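Local structure of phosphate-specific transport system accessory protein PhoU homolog (Pseudomonas aeruginosa, 4Q25) at residues K139-Q142 with E143-A147; L87-I90 with I91-K95; I98-E101 with R102-D105. The protein probably helps to regulate phosphate uptake as a homodimeric accessory protein of the phosphate-specific transport system. One frame throughout, in Å; residues are numbered along the deposited sequence.

Interaction 1: K139-Q142 with E143-A147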
ATOM      1  N   LYS A 139       3.285  17.668   5.768  1.00 40.23           N
ATOM      2  CA  LYS A 139       3.719  18.041   7.113  1.00 43.42           C
ATOM      3  C   LYS A 139       3.829  16.817   8.010  1.00 37.30           C
ATOM      4  O   LYS A 139       4.833  16.608   8.639  1.00 41.56           O
ATOM      5  CB  LYS A 139       2.824  19.098   7.782  1.00 44.80           C
ATOM      6  CG  LYS A 139       3.576  19.822   8.916  1.00 52.34           C
ATOM      7  CD  LYS A 139       2.736  20.843   9.679  1.00 59.83           C
ATOM      8  CE  LYS A 139       3.606  21.745  10.582  1.00 64.89           C
ATOM      9  NZ  LYS A 139       3.044  23.124  10.794  1.00 66.87           N
ATOM     10  N   MET A 140       2.792  16.011   8.038  1.00 38.34           N
ATOM     11  CA  MET A 140       2.831  14.709   8.715  1.00 40.18           C
ATOM     12  C   MET A 140       4.081  13.894   8.380  1.00 41.90           C
ATOM     13  O   MET A 140       4.650  13.266   9.267  1.00 43.06           O
ATOM     14  CB  MET A 140       1.601  13.890   8.374  1.00 39.78           C
ATOM     15  CG  MET A 140       0.325  14.452   8.970  1.00 39.51           C
ATOM     16  SD  MET A 140      -1.131  13.521   8.519  1.00 42.18           S
ATOM     17  CE  MET A 140      -0.847  11.983   9.366  1.00 42.13           C
ATOM     18  N   VAL A 141       4.524  13.919   7.127  1.00 40.42           N
ATOM     19  CA  VAL A 141       5.737  13.204   6.749  1.00 39.82           C
ATOM     20  C   VAL A 141       6.982  13.834   7.371  1.00 40.00           C
ATOM     21  O   VAL A 141       7.752  13.115   7.990  1.00 38.90           O
ATOM     22  CB  VAL A 141       5.912  13.110   5.218  1.00 38.73           C
ATOM     23  CG1 VAL A 141       7.308  12.622   4.849  1.00 36.75           C
ATOM     24  CG2 VAL A 141       4.885  12.175   4.635  1.00 37.53           C
ATOM     25  N   GLN A 142       7.180  15.148   7.199  1.00 42.98           N
ATOM     26  CA  GLN A 142       8.272  15.894   7.861  1.00 42.97           C
ATOM     27  C   GLN A 142       8.317  15.569   9.357  1.00 42.08           C
ATOM     28  O   GLN A 142       9.360  15.261   9.894  1.00 39.92           O
ATOM     29  CB  GLN A 142       8.136  17.418   7.772  1.00 51.65           C
ATOM     30  CG  GLN A 142       7.644  18.042   6.471  1.00 62.27           C
ATOM     31  CD  GLN A 142       7.546  19.579   6.554  1.00 71.02           C
ATOM     32  OE1 GLN A 142       8.180  20.196   7.431  1.00 72.97           O
ATOM     33  NE2 GLN A 142       6.741  20.203   5.650  1.00 64.30           N
ATOM     34  N   GLU A 143       7.165  15.616  10.004  1.00 40.69           N
ATOM     35  CA  GLU A 143       7.082  15.481  11.454  1.00 46.42           C
ATOM     36  C   GLU A 143       7.434  14.067  11.904  1.00 49.13           C
ATOM     37  O   GLU A 143       8.201  13.888  12.859  1.00 52.22           O
ATOM     38  CB  GLU A 143       5.691  15.901  11.980  1.00 44.22           C
ATOM     39  CG  GLU A 143       5.495  17.428  11.983  1.00 50.49           C
ATOM     40  CD  GLU A 143       4.135  17.887  12.499  1.00 47.82           C
ATOM     41  OE1 GLU A 143       3.112  17.226  12.275  1.00 50.10           O
ATOM     42  OE2 GLU A 143       4.073  18.948  13.120  1.00 63.55           O
ATOM     43  N   ALA A 144       6.888  13.070  11.224  1.00 44.14           N
ATOM     44  CA  ALA A 144       7.256  11.690  11.507  1.00 44.15           C
ATOM     45  C   ALA A 144       8.775  11.484  11.357  1.00 44.30           C
ATOM     46  O   ALA A 144       9.380  10.809  12.175  1.00 40.57           O
ATOM     47  CB  ALA A 144       6.501  10.750  10.606  1.00 43.40           C
ATOM     48  N   LEU A 145       9.381  12.078  10.325  1.00 43.49           N
ATOM     49  CA  LEU A 145      10.827  11.965  10.129  1.00 43.27           C
ATOM     50  C   LEU A 145      11.558  12.729  11.204  1.00 48.11           C
ATOM     51  O   LEU A 145      12.548  12.236  11.746  1.00 47.22           O
ATOM     52  CB  LEU A 145      11.265  12.492   8.765  1.00 40.79           C
ATOM     53  CG  LEU A 145      10.709  11.692   7.587  1.00 44.11           C
ATOM     54  CD1 LEU A 145      11.055  12.355   6.266  1.00 44.19           C
ATOM     55  CD2 LEU A 145      11.248  10.286   7.627  1.00 41.12           C
ATOM     56  N   ASP A 146      11.098  13.943  11.502  1.00 49.45           N
ATOM     57  CA  ASP A 146      11.718  14.711  12.580  1.00 54.35           C
ATOM     58  C   ASP A 146      11.599  13.905  13.905  1.00 45.41           C
ATOM     59  O   ASP A 146      12.513  13.877  14.691  1.00 47.69           O
ATOM     60  CB  ASP A 146      11.136  16.145  12.659  1.00 53.87           C
ATOM     61  CG  ASP A 146      11.641  16.931  13.894  1.00 64.11           C
ATOM     62  OD1 ASP A 146      12.816  17.388  13.924  1.00 56.88           O
ATOM     63  OD2 ASP A 146      10.840  17.085  14.847  1.00 63.55           O
ATOM     64  N   ALA A 147      10.485  13.212  14.099  1.00 46.79           N
ATOM     65  CA  ALA A 147      10.230  12.460  15.319  1.00 46.52           C
ATOM     66  C   ALA A 147      11.161  11.271  15.432  1.00 54.80           C
ATOM     67  O   ALA A 147      11.739  11.030  16.475  1.00 56.27           O
ATOM     68  CB  ALA A 147       8.795  11.986  15.368  1.00 46.95           C
TER
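Two turns of helix 127-149, part of a PhoU helical bundle, bring K139 against E143 on one flank and V141 against L145 on another. Four backbone hydrogen bonds reach back four residues: E143 N to K139 O, A144 N to M140 O, L145 N to V141 O and D146 N to Q142 O, the last the shortest at 2.7 Å. K139 and E143 meet at an angle, and what touches is mainly carbon: the aliphatic shaft of K139 passes the carboxylate, with K139 CE 3.8 Å from E143 OE2. K139 NZ stays 4.9 Å from E143 OE2, so the opposite charges can attract but form no direct salt bridge. On the buried side V141 CG1 stands anti to the backbone N (chi1 168°), and L145 runs beside it pointing the same way; V141 CG1 lies 4.0 Å from L145 CD1. L145 CG also rests 3.3 Å from V141 O, covering that carbonyl. D146 turns its carboxylate to R150 in a salt bridge. Around these two turns, M140 packs on V166 of helix 153-183, V141 on I204 and A208 of helix 188-220, and L145 on E34 of helix 15-45.

Interaction 2: L87-I90 with I91-K95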
ATOM      1  N   LEU A  87      17.598  -3.346  18.539  1.00 64.41           N
ATOM      2  CA  LEU A  87      16.804  -4.166  17.709  1.00 63.02           C
ATOM      3  C   LEU A  87      15.569  -3.385  17.350  1.00 61.31           C
ATOM      4  O   LEU A  87      15.129  -3.409  16.248  1.00 59.74           O
ATOM      5  CB  LEU A  87      16.466  -5.458  18.404  1.00 58.89           C
ATOM      6  CG  LEU A  87      15.530  -6.292  17.575  1.00 61.46           C
ATOM      7  CD1 LEU A  87      16.289  -6.903  16.424  1.00 61.06           C
ATOM      8  CD2 LEU A  87      14.884  -7.344  18.427  1.00 63.80           C
ATOM      9  N   ARG A  88      15.022  -2.655  18.287  1.00 60.33           N
ATOM     10  CA  ARG A  88      13.836  -1.905  17.982  1.00 64.85           C
ATOM     11  C   ARG A  88      14.131  -0.901  16.864  1.00 62.13           C
ATOM     12  O   ARG A  88      13.320  -0.657  16.016  1.00 60.58           O
ATOM     13  CB  ARG A  88      13.305  -1.232  19.236  1.00 68.24           C
ATOM     14  CG  ARG A  88      12.772  -2.199  20.269  1.00 64.77           C
ATOM     15  CD  ARG A  88      11.721  -1.574  21.151  1.00 64.31           C
ATOM     16  NE  ARG A  88      12.168  -0.335  21.743  1.00 63.24           N
ATOM     17  CZ  ARG A  88      12.908  -0.274  22.825  1.00 64.49           C
ATOM     18  NH1 ARG A  88      13.292  -1.382  23.400  1.00 73.16           N
ATOM     19  NH2 ARG A  88      13.287   0.879  23.310  1.00 65.75           N
ATOM     20  N   LEU A  89      15.313  -0.335  16.875  1.00 53.96           N
ATOM     21  CA  LEU A  89      15.697   0.667  15.884  1.00 57.83           C
ATOM     22  C   LEU A  89      15.835   0.104  14.467  1.00 57.74           C
ATOM     23  O   LEU A  89      15.301   0.672  13.528  1.00 58.36           O
ATOM     24  CB  LEU A  89      16.995   1.366  16.279  1.00 55.50           C
ATOM     25  CG  LEU A  89      17.509   2.439  15.309  1.00 61.02           C
ATOM     26  CD1 LEU A  89      16.623   3.684  15.299  1.00 62.50           C
ATOM     27  CD2 LEU A  89      18.931   2.814  15.662  1.00 59.83           C
ATOM     28  N   ILE A  90      16.584  -0.980  14.318  1.00 58.16           N
ATOM     29  CA  ILE A  90      16.700  -1.677  13.038  1.00 53.16           C
ATOM     30  C   ILE A  90      15.319  -2.086  12.512  1.00 54.62           C
ATOM     31  O   ILE A  90      15.021  -1.943  11.330  1.00 51.22           O
ATOM     32  CB  ILE A  90      17.540  -2.954  13.169  1.00 53.80           C
ATOM     33  CG1 ILE A  90      18.967  -2.623  13.595  1.00 53.05           C
ATOM     34  CG2 ILE A  90      17.547  -3.752  11.865  1.00 51.73           C
ATOM     35  CD1 ILE A  90      19.758  -1.898  12.538  1.00 60.55           C
ATOM     36  N   ILE A  91      14.481  -2.605  13.393  1.00 51.89           N
ATOM     37  CA  ILE A  91      13.147  -3.007  13.003  1.00 52.77           C
ATOM     38  C   ILE A  91      12.305  -1.812  12.561  1.00 52.75           C
ATOM     39  O   ILE A  91      11.525  -1.929  11.632  1.00 55.91           O
ATOM     40  CB  ILE A  91      12.449  -3.772  14.138  1.00 56.03           C
ATOM     41  CG1 ILE A  91      13.110  -5.157  14.285  1.00 63.27           C
ATOM     42  CG2 ILE A  91      10.945  -3.909  13.887  1.00 56.20           C
ATOM     43  CD1 ILE A  91      12.513  -6.030  15.376  1.00 63.42           C
ATOM     44  N   SER A  92      12.443  -0.690  13.250  1.00 52.91           N
ATOM     45  CA  SER A  92      11.721   0.522  12.906  1.00 54.06           C
ATOM     46  C   SER A  92      12.216   1.049  11.577  1.00 50.14           C
ATOM     47  O   SER A  92      11.451   1.606  10.804  1.00 47.34           O
ATOM     48  CB  SER A  92      11.905   1.593  13.987  1.00 57.40           C
ATOM     49  OG  SER A  92      11.098   1.261  15.102  1.00 63.40           O
ATOM     50  N   ILE A  93      13.499   0.868  11.305  1.00 44.83           N
ATOM     51  CA  ILE A  93      14.043   1.330  10.042  1.00 44.74           C
ATOM     52  C   ILE A  93      13.526   0.477   8.879  1.00 47.44           C
ATOM     53  O   ILE A  93      13.033   1.009   7.875  1.00 43.05           O
ATOM     54  CB  ILE A  93      15.557   1.347  10.060  1.00 41.25           C
ATOM     55  CG1 ILE A  93      16.037   2.519  10.910  1.00 46.02           C
ATOM     56  CG2 ILE A  93      16.108   1.478   8.649  1.00 45.13           C
ATOM     57  CD1 ILE A  93      17.526   2.538  11.198  1.00 49.09           C
ATOM     58  N   SER A  94      13.620  -0.838   9.005  1.00 44.51           N
ATOM     59  CA  SER A  94      13.272  -1.681   7.878  1.00 45.56           C
ATOM     60  C   SER A  94      11.783  -1.598   7.569  1.00 37.94           C
ATOM     61  O   SER A  94      11.403  -1.649   6.431  1.00 44.36           O
ATOM     62  CB  SER A  94      13.722  -3.129   8.094  1.00 48.84           C
ATOM     63  OG  SER A  94      12.892  -3.775   9.014  1.00 50.74           O
ATOM     64  N   LYS A  95      10.940  -1.442   8.567  1.00 36.23           N
ATOM     65  CA  LYS A  95       9.522  -1.287   8.297  1.00 41.14           C
ATOM     66  C   LYS A  95       9.210   0.092   7.743  1.00 43.77           C
ATOM     67  O   LYS A  95       8.304   0.242   6.937  1.00 45.61           O
ATOM     68  CB  LYS A  95       8.682  -1.557   9.537  1.00 45.84           C
ATOM     69  CG  LYS A  95       8.647  -3.039   9.855  1.00 51.36           C
ATOM     70  CD  LYS A  95       7.669  -3.396  10.948  1.00 57.39           C
ATOM     71  CE  LYS A  95       7.670  -4.909  11.135  1.00 59.78           C
ATOM     72  NZ  LYS A  95       6.970  -5.220  12.392  1.00 65.71           N
TER
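L87 and I91 meet because their first torsions differ: L87 CG lies anti to the backbone N (chi1 175°), on the side of its own carbonyl, while I91 CG1 points back beside its backbone N (chi1 -71°). The two branches lean toward each other across one helical turn. I91 carries the contact with its extended end, I91 CD1 reaching 3.7 Å from L87 CG, at the fork of the leucine, with both leucine methyls close by. L89 and I93 repeat the scheme on another flank, again at an angle but less closely, with L89 CG 4.1 Å from I93 CD1. In each pair the isoleucine also leans over the carbonyl four residues earlier: I91 CG1 is 3.3 Å from L87 O, and I93 CG1 the same distance from L89 O.

Backbone hydrogen bonds run from I91 N to L87 O, S92 N to R88 O, I93 N to L89 O and S94 N to I90 O. S92 OG comes within 3.1 Å of R88 O, but L214 O is a second acceptor within reach, and its one proton is not settled between them. S94 OG makes a weak hydrogen bond of 3.5 Å to I91 O. R88 NH2 is hydrogen-bonded to L218 O, which ties the start of helix 84-120 to the end of helix 188-220.

Nearly everything here is buried. I90 and I93 pack on helix 59-78 at I76 and C73, L89 and I93 on F148 of helix 127-149, and I93 also on V22 and L26 of helix 15-45. L87 and I91 face A78 and V74 of the second subunit, and K95 forms a salt bridge to its D70, so one flank of these turns belongs to the dimer interface.

Interaction 3: I98-E101 with R102-D105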
ATOM      1  N   ILE A  98       9.602   0.794   3.889  1.00 37.09           N
ATOM      2  CA  ILE A  98       8.437   0.345   3.164  1.00 39.76           C
ATOM      3  C   ILE A  98       7.421   1.486   3.099  1.00 39.76           C
ATOM      4  O   ILE A  98       6.911   1.794   2.018  1.00 36.09           O
ATOM      5  CB  ILE A  98       7.766  -0.885   3.803  1.00 41.73           C
ATOM      6  CG1 ILE A  98       8.758  -2.061   3.955  1.00 46.49           C
ATOM      7  CG2 ILE A  98       6.629  -1.365   2.932  1.00 44.91           C
ATOM      8  CD1 ILE A  98       8.223  -3.175   4.854  1.00 51.47           C
ATOM      9  N   ASP A  99       7.164   2.118   4.242  1.00 35.91           N
ATOM     10  CA  ASP A  99       6.291   3.296   4.288  1.00 36.64           C
ATOM     11  C   ASP A  99       6.778   4.442   3.401  1.00 33.36           C
ATOM     12  O   ASP A  99       5.989   5.031   2.676  1.00 30.89           O
ATOM     13  CB  ASP A  99       6.054   3.760   5.721  1.00 34.34           C
ATOM     14  CG  ASP A  99       5.218   2.756   6.532  1.00 36.25           C
ATOM     15  OD1 ASP A  99       4.124   2.357   6.112  1.00 38.24           O
ATOM     16  OD2 ASP A  99       5.649   2.376   7.630  1.00 40.76           O
ATOM     17  N   LEU A 100       8.081   4.705   3.405  1.00 35.00           N
ATOM     18  CA  LEU A 100       8.640   5.743   2.553  1.00 34.20           C
ATOM     19  C   LEU A 100       8.520   5.386   1.103  1.00 37.47           C
ATOM     20  O   LEU A 100       8.273   6.249   0.281  1.00 35.45           O
ATOM     21  CB  LEU A 100      10.102   6.042   2.898  1.00 36.91           C
ATOM     22  CG  LEU A 100      10.256   6.665   4.282  1.00 40.54           C
ATOM     23  CD1 LEU A 100      11.728   6.886   4.586  1.00 37.16           C
ATOM     24  CD2 LEU A 100       9.461   7.963   4.385  1.00 42.53           C
ATOM     25  N   GLU A 101       8.716   4.114   0.779  1.00 37.79           N
ATOM     26  CA  GLU A 101       8.562   3.681  -0.574  1.00 37.96           C
ATOM     27  C   GLU A 101       7.105   3.857  -1.036  1.00 38.12           C
ATOM     28  O   GLU A 101       6.841   4.348  -2.115  1.00 34.95           O
ATOM     29  CB  GLU A 101       9.010   2.236  -0.721  1.00 43.54           C
ATOM     30  CG  GLU A 101       9.312   1.839  -2.159  1.00 45.22           C
ATOM     31  CD  GLU A 101       8.077   1.371  -2.912  1.00 52.66           C
ATOM     32  OE1 GLU A 101       7.059   0.999  -2.265  1.00 55.08           O
ATOM     33  OE2 GLU A 101       8.127   1.370  -4.169  1.00 59.23           O
ATOM     34  N   ARG A 102       6.157   3.442  -0.210  1.00 41.00           N
ATOM     35  CA  ARG A 102       4.749   3.574  -0.564  1.00 39.01           C
ATOM     36  C   ARG A 102       4.327   5.043  -0.662  1.00 37.84           C
ATOM     37  O   ARG A 102       3.495   5.377  -1.471  1.00 35.56           O
ATOM     38  CB  ARG A 102       3.854   2.851   0.425  1.00 38.62           C
ATOM     39  CG  ARG A 102       4.018   1.347   0.466  1.00 40.55           C
ATOM     40  CD  ARG A 102       3.567   0.669  -0.805  1.00 44.46           C
ATOM     41  NE  ARG A 102       4.680  -0.106  -1.388  1.00 56.55           N
ATOM     42  CZ  ARG A 102       4.959  -1.379  -1.102  1.00 52.46           C
ATOM     43  NH1 ARG A 102       4.214  -2.049  -0.256  1.00 50.49           N
ATOM     44  NH2 ARG A 102       5.998  -1.980  -1.659  1.00 56.94           N
ATOM     45  N   ILE A 103       4.919   5.917   0.145  1.00 37.77           N
ATOM     46  CA  ILE A 103       4.666   7.346   0.017  1.00 37.77           C
ATOM     47  C   ILE A 103       5.151   7.864  -1.346  1.00 38.91           C
ATOM     48  O   ILE A 103       4.456   8.651  -1.988  1.00 37.29           O
ATOM     49  CB  ILE A 103       5.312   8.124   1.158  1.00 35.00           C
ATOM     50  CG1 ILE A 103       4.566   7.859   2.446  1.00 37.82           C
ATOM     51  CG2 ILE A 103       5.332   9.611   0.892  1.00 36.03           C
ATOM     52  CD1 ILE A 103       5.313   8.323   3.697  1.00 35.10           C
ATOM     53  N   GLY A 104       6.348   7.442  -1.755  1.00 36.25           N
ATOM     54  CA  GLY A 104       6.931   7.815  -3.043  1.00 33.12           C
ATOM     55  C   GLY A 104       6.118   7.291  -4.215  1.00 36.27           C
ATOM     56  O   GLY A 104       5.904   7.998  -5.219  1.00 36.35           O
ATOM     57  N   ASP A 105       5.634   6.061  -4.099  1.00 34.11           N
ATOM     58  CA  ASP A 105       4.769   5.530  -5.120  1.00 42.22           C
ATOM     59  C   ASP A 105       3.431   6.301  -5.231  1.00 41.42           C
ATOM     60  O   ASP A 105       2.967   6.556  -6.327  1.00 36.13           O
ATOM     61  CB  ASP A 105       4.489   4.047  -4.896  1.00 47.14           C
ATOM     62  CG  ASP A 105       3.704   3.440  -6.045  1.00 54.44           C
ATOM     63  OD1 ASP A 105       4.146   3.523  -7.233  1.00 53.65           O
ATOM     64  OD2 ASP A 105       2.622   2.904  -5.758  1.00 56.81           O
TER
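E101 and R102, neighbours in sequence, form a salt bridge in which a single carboxylate oxygen takes the charge contact: R102 NE lies 2.8 Å from E101 OE1 (N-H...O 141°), and R102 NH2 adds a weak bond of 3.2 Å to the same E101 OE1. The carboxylate oxygen sits at the guanidinium edge, the donor coming nearly straight down its C-O bond but with the oxygen 22° out of the guanidinium plane. The two flat groups stand almost perpendicular, 86° apart. Bends in both side chains make this possible: E101 folds at chi2, and R102 at chi2 and chi3. The other oxygen, E101 OE2, is hydrogen-bonded to N63 ND2, so both carboxylate oxygens have a partner.

Over one face of the guanidinium comes I98, whose CG2 lies 4.1 Å from R102 NH1, displaced toward the rim. The two side chains run alongside each other, pointing the same way.

Along the backbone, hydrogen bonds join R102 N to I98 O, I103 N to D99 O, G104 N to L100 O and D105 N to E101 O. I103 CG1, set beside its own backbone N, leans over the D99 carbonyl, 3.2 Å from D99 O, while I103 CD1 approaches L100 CD2 at 4.2 Å. D99 OD1 is hydrogen-bonded to H207 ND1, and D105 pairs with K109 in a salt bridge.

L100 packs on L26 and M29 and I103 on V33 and V37, all of helix 15-45; L100 also meets I211 of helix 188-220. From the second subunit, K95 packs on I98 and N210 on R102.

Interactions 2 and 3 lie in order along helix 84-120, with centres about 16 Å apart, and interaction 1 follows on helix 127-149, the next helix in the chain. Interactions 1 and 3 have centres about 14 Å apart and touch through V141 CG2 and I103 CD1, 4.0 Å apart, which joins these two successive helices inside the bundle. Interactions 1 and 2 are about 17 Å apart between centres and do not touch. Helices 15-45 and 188-220 pack against all three. Only interactions 2 and 3 reach the second subunit, so helix 84-120 serves both the core of its own chain and the homodimer interface.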